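Local coordinates for protein signal recognition particle subunit SRP68 (Chaetomium thermophilum, PDB 4P3G) that binds and remodels the RNA of the signal recognition particle through this tetratricopeptide-like RNA-binding domain, a role tied to protein translocation, at the interface of chains A and B and the interface of chains A and C. Coordinates in Å, arbitrary orientation; residue numbers count along the deposited sequence, not the author numbering. Chains: chain A/B/C, Signal recognition particle subunit SRP68.

Contact 1 and contact 3 are parts of one two-fold symmetric A/B interface, their C-alpha centres about 11 Å apart, sharing A:Pro208 and A:Arg209 between helices 186-205 and 213-222. This segment meets the last helix of chain B in contact 1 and B helices 160-179 and 186-205 in contact 3, so the chains appear to exchange C-terminal ends. Contact 2, against chain C, is built chiefly from helices 136-156 and 160-181, the latter also lending B:Arg171 to contact 3; its C-alpha centre is about 24 Å from that of contact 1 and about 30 Å from that of contact 3. Either pairing may be a crystal contact.

Contact 1: the interface of chains A and B. Residues chain A 207-209; chain B 215, 219-220, 223.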
loop_
_atom_site.group_PDB
_atom_site.type_symbol
_atom_site.label_atom_id
_atom_site.label_comp_id
_atom_site.label_asym_id
_atom_site.label_seq_id
_atom_site.Cartn_x
_atom_site.Cartn_y
_atom_site.Cartn_z
ATOM N N ILE A 207 -9.021 5.186 -2.954
ATOM C CA ILE A 207 -7.808 5.335 -2.150
ATOM C C ILE A 207 -7.104 3.993 -1.961
ATOM O O ILE A 207 -7.708 3.053 -1.455
ATOM C CB ILE A 207 -8.135 5.891 -0.747
ATOM C CG1 ILE A 207 -8.836 7.251 -0.849
ATOM C CG2 ILE A 207 -6.873 5.983 0.084
ATOM C CD1 ILE A 207 -9.369 7.787 0.470
ATOM N N PRO A 208 -5.818 3.893 -2.340
ATOM C CA PRO A 208 -4.899 4.916 -2.878
ATOM C C PRO A 208 -5.117 5.263 -4.353
ATOM O O PRO A 208 -5.590 4.413 -5.100
ATOM C CB PRO A 208 -3.515 4.269 -2.708
ATOM C CG PRO A 208 -3.744 2.829 -2.638
ATOM C CD PRO A 208 -5.144 2.598 -2.125
ATOM N N ARG A 209 -4.785 6.497 -4.743
ATOM C CA ARG A 209 -4.965 6.971 -6.111
ATOM C C ARG A 209 -4.104 6.141 -7.042
ATOM O O ARG A 209 -4.566 5.666 -8.070
ATOM C CB ARG A 209 -4.578 8.442 -6.249
ATOM C CG ARG A 209 -5.322 9.399 -5.345
ATOM C CD ARG A 209 -6.827 9.289 -5.509
ATOM N NE ARG A 209 -7.532 10.152 -4.563
ATOM C CZ ARG A 209 -8.806 9.992 -4.227
ATOM N NH1 ARG A 209 -9.507 9.000 -4.765
ATOM N NH2 ARG A 209 -9.372 10.814 -3.352
ATOM N N THR B 215 -1.444 5.135 4.219
ATOM C CA THR B 215 -1.878 5.702 2.954
ATOM C C THR B 215 -3.330 6.201 3.076
ATOM O O THR B 215 -3.694 7.271 2.575
ATOM C CB THR B 215 -1.825 4.641 1.867
ATOM O OG1 THR B 215 -0.559 3.979 1.934
ATOM C CG2 THR B 215 -2.015 5.262 0.533
ATOM N N ARG B 219 -4.621 10.161 3.096
ATOM C CA ARG B 219 -5.491 10.563 1.998
ATOM C C ARG B 219 -6.911 10.942 2.465
ATOM O O ARG B 219 -7.543 11.847 1.907
ATOM C CB ARG B 219 -5.523 9.480 0.927
ATOM C CG ARG B 219 -6.323 9.875 -0.298
ATOM C CD ARG B 219 -5.788 11.151 -0.915
ATOM N NE ARG B 219 -4.407 10.993 -1.356
ATOM C CZ ARG B 219 -3.577 12.001 -1.612
ATOM N NH1 ARG B 219 -2.337 11.733 -2.002
ATOM N NH2 ARG B 219 -3.982 13.264 -1.470
ATOM N N ALA B 220 -7.420 10.233 3.469
ATOM C CA ALA B 220 -8.731 10.553 4.017
ATOM C C ALA B 220 -8.779 11.996 4.529
ATOM O O ALA B 220 -9.744 12.702 4.290
ATOM C CB ALA B 220 -9.101 9.587 5.112
ATOM N N GLN B 223 -8.381 14.779 1.448
ATOM C CA GLN B 223 -9.573 14.916 0.611
ATOM C C GLN B 223 -10.706 15.776 1.218
ATOM O O GLN B 223 -11.399 16.497 0.494
ATOM C CB GLN B 223 -10.082 13.518 0.237
ATOM C CG GLN B 223 -11.353 13.484 -0.595
ATOM C CD GLN B 223 -11.743 12.072 -0.997
ATOM O OE1 GLN B 223 -11.007 11.116 -0.746
ATOM N NE2 GLN B 223 -12.921 11.931 -1.593
#
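In this helical, tetratricopeptide-like RNA-binding domain of SRP68, the loop A:Ile207 to A:Arg209 lies against helix 213-223 of chain B. The side chains of A:Ile207 and B:Arg219 cross obliquely. A:Ile207 has CG1 beside its backbone N (chi1 -59°), and CG1 meets the aliphatic CG of B:Arg219 at 3.7 Å, while the branch methyl CG2 touches B:Arg219 CB at 3.8 Å. B:Arg219 starts with CG anti to its backbone N (chi1 -175°), then bends at chi2 and chi3, so the methylene part rather than the charged tip faces the isoleucine. An alanine in place of A:Ile207 removes CG1, CG2 and CD1 and would probably loosen the loop on the helix. Next along, A:Pro208, which follows a cis peptide bond, sets its ring CB 3.7 Å from the methyl CG2 of B:Thr215. A:Arg209 bends at chi2 and crosses B:Arg219 obliquely, the two guanidinium planes turned 37° apart; A:Arg209 NE and B:Arg219 NE are 4.6 Å apart, a proximity of like charges that is likely to be mildly unfavourable. The poorly ordered amide of B:Gln223 sits at the edge of the A:Arg209 guanidinium, but A:Arg209 NH2 does not aim its hydrogens at B:Gln223 OE1, so this is a close approach and not a hydrogen bond.

Contact 2: the interface of chains A and C. Residues chain A 140, 172-173, 175-177, 179-180; chain C 128, 134, 136, 139-140, 143.
C:Leu140, A:Ala176 and C:Pro136 bury the most surface in this apolar helix-to-helix contact between two copies of the SRP68 RNA-binding domain. C:Leu140 holds CG beside its backbone N (chi1 -73°) and spreads its two methyls over different partners. C:Leu140 CD2 rests on the methyl CB of A:Ala176 at 3.7 Å and also reaches A:Ile172 CG2 at 4.0 Å. C:Leu140 CD1 turns the other way and meets CD1 of the equivalent leucine, A:Leu140, tip to tip at 3.9 Å. The small A:Ala176 probably allows the close approach of the partner helix: its CB is also touched by the branch methyl CG2 of C:Ile139 at 3.9 Å. C:Pro136, the first residue of its helix, presents the CB, CG and CD atoms of its ring to chain A, crossing A:Leu177 obliquely with ring CB 3.7 Å from A:Leu177 CD2; ring CD faces A:Ser180. A:Ile172 CG2 also lies above the rim of one face of the C:Arg143 guanidinium. Within this patch the chains meet without polar bonds between them; in the poorly ordered A:Thr179 and A:Ser180, A:Thr179 OG1 donates to A:Thr175 O, nearly along the C=O axis, and A:Ser180 OG to A:Leu177 O at 2.7 Å, from above the carbonyl plane. In the fold, chain A offers mainly one side of helix 160-181, with A:Leu140 added from helix 136-156, whereas chain C offers chiefly the N-terminal half of helix 136-156.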
loop_
_atom_site.group_PDB
_atom_site.type_symbol
_atom_site.label_atom_id
_atom_site.label_comp_id
_atom_site.label_asym_id
_atom_site.label_seq_id
_atom_site.Cartn_x
_atom_site.Cartn_y
_atom_site.Cartn_z
ATOM N N LEU A 140 -8.985 5.790 26.080
ATOM C CA LEU A 140 -8.675 5.392 24.708
ATOM C C LEU A 140 -9.786 4.504 24.166
ATOM O O LEU A 140 -10.254 4.675 23.041
ATOM C CB LEU A 140 -7.348 4.639 24.657
ATOM C CG LEU A 140 -6.034 5.390 24.906
ATOM C CD1 LEU A 140 -4.895 4.394 25.032
ATOM C CD2 LEU A 140 -5.727 6.430 23.826
ATOM N N ILE A 172 -6.462 2.231 14.779
ATOM C CA ILE A 172 -5.138 2.437 15.343
ATOM C C ILE A 172 -5.173 2.145 16.837
ATOM O O ILE A 172 -4.382 1.352 17.335
ATOM C CB ILE A 172 -4.645 3.858 15.050
ATOM C CG1 ILE A 172 -4.313 3.979 13.554
ATOM C CG2 ILE A 172 -3.447 4.158 15.880
ATOM C CD1 ILE A 172 -4.106 5.391 13.085
ATOM N N ILE A 173 -6.147 2.736 17.527
ATOM C CA ILE A 173 -6.325 2.531 18.952
ATOM C C ILE A 173 -6.636 1.075 19.268
ATOM O O ILE A 173 -6.022 0.487 20.162
ATOM C CB ILE A 173 -7.434 3.431 19.483
ATOM C CG1 ILE A 173 -7.040 4.900 19.273
ATOM C CG2 ILE A 173 -7.730 3.142 20.963
ATOM C CD1 ILE A 173 -7.987 5.880 19.912
ATOM N N THR A 175 -5.978 -1.616 17.513
ATOM C CA THR A 175 -4.846 -2.471 17.237
ATOM C C THR A 175 -3.915 -2.477 18.423
ATOM O O THR A 175 -3.326 -3.505 18.761
ATOM C CB THR A 175 -4.106 -2.034 15.979
ATOM O OG1 THR A 175 -4.936 -2.297 14.837
ATOM C CG2 THR A 175 -2.841 -2.801 15.848
ATOM N N ALA A 176 -3.817 -1.328 19.082
ATOM C CA ALA A 176 -2.994 -1.255 20.269
ATOM C C ALA A 176 -3.628 -2.026 21.428
ATOM O O ALA A 176 -2.951 -2.851 22.061
ATOM C CB ALA A 176 -2.748 0.198 20.651
ATOM N N LEU A 177 -4.934 -1.806 21.647
ATOM C CA LEU A 177 -5.678 -2.444 22.747
ATOM C C LEU A 177 -5.773 -3.949 22.571
ATOM O O LEU A 177 -5.844 -4.701 23.545
ATOM C CB LEU A 177 -7.100 -1.879 22.858
ATOM C CG LEU A 177 -7.265 -0.445 23.357
ATOM C CD1 LEU A 177 -8.692 0.024 23.234
ATOM C CD2 LEU A 177 -6.809 -0.330 24.788
ATOM N N THR A 179 -3.529 -5.831 21.026
ATOM C CA THR A 179 -2.189 -6.352 21.171
ATOM C C THR A 179 -1.769 -6.442 22.649
ATOM O O THR A 179 -1.019 -7.337 23.039
ATOM C CB THR A 179 -1.239 -5.493 20.330
ATOM O OG1 THR A 179 -1.605 -5.599 18.946
ATOM C CG2 THR A 179 0.161 -5.930 20.511
ATOM N N SER A 180 -2.258 -5.513 23.464
ATOM C CA SER A 180 -2.045 -5.545 24.913
ATOM C C SER A 180 -2.763 -6.748 25.574
ATOM O O SER A 180 -2.299 -7.311 26.573
ATOM C CB SER A 180 -2.493 -4.232 25.552
ATOM O OG SER A 180 -3.863 -3.970 25.294
ATOM N N SER C 128 4.847 -3.961 21.446
ATOM C CA SER C 128 3.476 -4.258 21.109
ATOM C C SER C 128 3.181 -5.733 21.321
ATOM O O SER C 128 2.529 -6.108 22.294
ATOM C CB SER C 128 3.111 -3.810 19.681
ATOM O OG SER C 128 3.410 -4.781 18.693
ATOM N N ALA C 134 3.697 -4.188 28.239
ATOM C CA ALA C 134 3.512 -2.805 27.837
ATOM C C ALA C 134 2.040 -2.453 27.755
ATOM O O ALA C 134 1.253 -3.163 27.139
ATOM C CB ALA C 134 4.191 -2.558 26.506
ATOM N N PRO C 136 -1.249 -0.266 26.545
ATOM C CA PRO C 136 -1.638 0.266 25.235
ATOM C C PRO C 136 -1.135 1.702 24.974
ATOM O O PRO C 136 -0.915 2.052 23.808
ATOM C CB PRO C 136 -3.191 0.186 25.264
ATOM C CG PRO C 136 -3.547 -0.042 26.651
ATOM C CD PRO C 136 -2.407 -0.801 27.267
ATOM N N ILE C 139 2.373 1.315 23.914
ATOM C CA ILE C 139 2.339 0.718 22.588
ATOM C C ILE C 139 2.065 1.783 21.529
ATOM O O ILE C 139 2.763 1.851 20.508
ATOM C CB ILE C 139 1.280 -0.405 22.544
ATOM C CG1 ILE C 139 1.792 -1.600 23.354
ATOM C CG2 ILE C 139 0.971 -0.860 21.122
ATOM C CD1 ILE C 139 0.935 -2.810 23.214
ATOM N N LEU C 140 1.094 2.653 21.798
ATOM C CA LEU C 140 0.806 3.755 20.886
ATOM C C LEU C 140 1.985 4.716 20.797
ATOM O O LEU C 140 2.393 5.087 19.702
ATOM C CB LEU C 140 -0.457 4.521 21.318
ATOM C CG LEU C 140 -1.812 3.843 21.097
ATOM C CD1 LEU C 140 -2.890 4.642 21.734
ATOM C CD2 LEU C 140 -2.079 3.704 19.600
ATOM N N ARG C 143 4.850 3.514 18.852
ATOM C CA ARG C 143 4.473 3.547 17.463
ATOM C C ARG C 143 4.531 4.950 16.867
ATOM O O ARG C 143 5.017 5.142 15.754
ATOM C CB ARG C 143 3.073 2.959 17.292
ATOM C CG ARG C 143 2.563 3.035 15.876
ATOM C CD ARG C 143 1.349 2.234 15.677
ATOM N NE ARG C 143 0.901 2.317 14.296
ATOM C CZ ARG C 143 -0.194 1.728 13.827
ATOM N NH1 ARG C 143 -0.948 0.988 14.617
ATOM N NH2 ARG C 143 -0.525 1.870 12.561
#

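Contact 3: the interface of chains A and B. Residues chain A 203, 206, 208-211, 216; chain B 171, 195, 198-199, 202.
B:Asp195 OD1 is the best-held polar atom, gripped through its syn lone pair by B:Arg171 NE, at 2.6 Å in a salt bridge. The second carboxylate oxygen, B:Asp195 OD2, takes B:Arg171 NH2 at 3.1 Å, so the guanidinium holds the acid side-on with two nitrogens, although the carboxylate oxygens are tilted about 30° from its plane. This pair, joining helices 160-179 and 186-205 within chain B of the helical RNA-binding domain, probably stiffens the surface that receives A:Leu211. With CG anti to the backbone N (chi1 -162°), that leucine sends A:Leu211 CD2 over one face of the B:Arg171 guanidinium near its rim, 3.7 Å from B:Arg171 NE, and lays it 3.8 Å from SE of the selenomethionine B:Met198. The other methyl, A:Leu211 CD1, touches the aliphatic CG of B:Arg199 at 3.6 Å. B:Arg199, bent at chi2 (-147°), carries its guanidinium toward the carbonyls of the A:Lys206 to A:Arg209 loop, where B:Arg199 NH1 makes a weak hydrogen bond to A:Lys206 O at 3.2 Å. The carbonyl dipoles there would probably help to stabilise the positive guanidinium. At the base of the same arginine, B:Arg199 CB lies 4.0 Å from ring atom CE1 of A:Tyr203.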
loop_
_atom_site.group_PDB
_atom_site.type_symbol
_atom_site.label_atom_id
_atom_site.label_comp_id
_atom_site.label_asym_id
_atom_site.label_seq_id
_atom_site.Cartn_x
_atom_site.Cartn_y
_atom_site.Cartn_z
ATOM N N TYR A 203 -11.909 1.368 -1.314
ATOM C CA TYR A 203 -12.244 1.037 -2.681
ATOM C C TYR A 203 -13.183 2.078 -3.283
ATOM O O TYR A 203 -12.946 2.561 -4.384
ATOM C CB TYR A 203 -12.916 -0.319 -2.747
ATOM C CG TYR A 203 -13.405 -0.613 -4.130
ATOM C CD1 TYR A 203 -12.499 -0.876 -5.165
ATOM C CD2 TYR A 203 -14.765 -0.569 -4.429
ATOM C CE1 TYR A 203 -12.933 -1.115 -6.442
ATOM C CE2 TYR A 203 -15.207 -0.804 -5.706
ATOM C CZ TYR A 203 -14.291 -1.077 -6.720
ATOM O OH TYR A 203 -14.739 -1.320 -8.004
ATOM N N LYS A 206 -11.550 5.261 -4.101
ATOM C CA LYS A 206 -10.387 5.139 -4.981
ATOM C C LYS A 206 -9.074 5.488 -4.250
ATOM O O LYS A 206 -8.172 6.096 -4.830
ATOM C CB LYS A 206 -10.553 5.944 -6.287
ATOM C CG LYS A 206 -11.321 5.216 -7.413
ATOM C CD LYS A 206 -12.792 4.904 -7.021
ATOM C CE LYS A 206 -13.471 3.867 -7.948
ATOM N NZ LYS A 206 -14.775 3.398 -7.376
ATOM N N PRO A 208 -5.818 3.893 -2.340
ATOM C CA PRO A 208 -4.899 4.916 -2.878
ATOM C C PRO A 208 -5.117 5.263 -4.353
ATOM O O PRO A 208 -5.590 4.413 -5.100
ATOM C CB PRO A 208 -3.515 4.269 -2.708
ATOM C CG PRO A 208 -3.744 2.829 -2.638
ATOM C CD PRO A 208 -5.144 2.598 -2.125
ATOM N N ARG A 209 -4.785 6.497 -4.743
ATOM C CA ARG A 209 -4.965 6.971 -6.111
ATOM C C ARG A 209 -4.104 6.141 -7.042
ATOM O O ARG A 209 -4.566 5.666 -8.070
ATOM C CB ARG A 209 -4.578 8.442 -6.249
ATOM C CG ARG A 209 -5.322 9.399 -5.345
ATOM C CD ARG A 209 -6.827 9.289 -5.509
ATOM N NE ARG A 209 -7.532 10.152 -4.563
ATOM C CZ ARG A 209 -8.806 9.992 -4.227
ATOM N NH1 ARG A 209 -9.507 9.000 -4.765
ATOM N NH2 ARG A 209 -9.372 10.814 -3.352
ATOM N N THR A 210 -2.853 5.944 -6.658
ATOM C CA THR A 210 -1.929 5.162 -7.454
ATOM C C THR A 210 -2.120 3.665 -7.244
ATOM O O THR A 210 -2.004 3.164 -6.129
ATOM C CB THR A 210 -0.473 5.568 -7.113
ATOM O OG1 THR A 210 -0.195 6.835 -7.718
ATOM C CG2 THR A 210 0.530 4.542 -7.617
ATOM N N LEU A 211 -2.380 2.941 -8.327
ATOM C CA LEU A 211 -2.557 1.496 -8.224
ATOM C C LEU A 211 -1.247 0.796 -7.790
ATOM O O LEU A 211 -0.219 0.927 -8.436
ATOM C CB LEU A 211 -2.946 0.970 -9.590
ATOM C CG LEU A 211 -3.580 -0.402 -9.755
ATOM C CD1 LEU A 211 -5.005 -0.295 -9.322
ATOM C CD2 LEU A 211 -3.461 -0.868 -11.212
ATOM N N ILE A 216 0.707 -5.946 -6.347
ATOM C CA ILE A 216 -0.166 -6.837 -7.077
ATOM C C ILE A 216 0.657 -7.811 -7.910
ATOM O O ILE A 216 0.419 -9.012 -7.869
ATOM C CB ILE A 216 -1.107 -6.047 -7.973
ATOM C CG1 ILE A 216 -2.158 -5.346 -7.109
ATOM C CG2 ILE A 216 -1.759 -6.960 -8.985
ATOM C CD1 ILE A 216 -2.781 -4.129 -7.761
ATOM N N ARG B 171 -1.250 -4.203 -18.322
ATOM C CA ARG B 171 -1.117 -2.842 -17.819
ATOM C C ARG B 171 0.298 -2.301 -17.994
ATOM O O ARG B 171 0.493 -1.167 -18.435
ATOM C CB ARG B 171 -1.480 -2.747 -16.346
ATOM C CG ARG B 171 -1.206 -1.365 -15.832
ATOM C CD ARG B 171 -1.911 -1.117 -14.589
ATOM N NE ARG B 171 -2.240 0.292 -14.479
ATOM C CZ ARG B 171 -1.556 1.175 -13.765
ATOM N NH1 ARG B 171 -0.495 0.798 -13.046
ATOM N NH2 ARG B 171 -1.977 2.435 -13.749
ATOM N N ASP B 195 -7.499 -0.262 -15.340
ATOM C CA ASP B 195 -7.393 0.178 -13.951
ATOM C C ASP B 195 -8.632 -0.112 -13.104
ATOM O O ASP B 195 -8.511 -0.731 -12.047
ATOM C CB ASP B 195 -6.965 1.641 -13.859
ATOM C CG ASP B 195 -5.465 1.833 -14.122
ATOM O OD1 ASP B 195 -4.775 0.838 -14.462
ATOM O OD2 ASP B 195 -4.976 2.982 -13.993
HETATM N N MSE B 198 -8.739 -3.852 -12.247
HETATM C CA MSE B 198 -7.743 -4.368 -11.332
HETATM C C MSE B 198 -8.043 -3.927 -9.908
HETATM O O MSE B 198 -7.734 -4.642 -8.969
HETATM C CB MSE B 198 -6.363 -3.889 -11.730
HETATM C CG MSE B 198 -5.942 -4.297 -13.126
HETATM SE SE MSE B 198 -4.026 -3.894 -13.371
HETATM C CE MSE B 198 -3.314 -5.396 -12.394
ATOM N N ARG B 199 -8.624 -2.745 -9.741
ATOM C CA ARG B 199 -8.971 -2.308 -8.404
ATOM C C ARG B 199 -10.018 -3.236 -7.809
ATOM O O ARG B 199 -9.944 -3.596 -6.644
ATOM C CB ARG B 199 -9.511 -0.890 -8.413
ATOM C CG ARG B 199 -8.534 0.081 -8.872
ATOM C CD ARG B 199 -8.693 1.392 -8.184
ATOM N NE ARG B 199 -7.561 2.211 -8.584
ATOM C CZ ARG B 199 -7.294 3.417 -8.116
ATOM N NH1 ARG B 199 -8.078 3.961 -7.198
ATOM N NH2 ARG B 199 -6.226 4.066 -8.558
ATOM N N ALA B 202 -8.573 -6.735 -7.091
ATOM C CA ALA B 202 -7.703 -6.657 -5.939
ATOM C C ALA B 202 -8.519 -6.525 -4.641
ATOM O O ALA B 202 -8.185 -7.117 -3.614
ATOM C CB ALA B 202 -6.707 -5.498 -6.105
#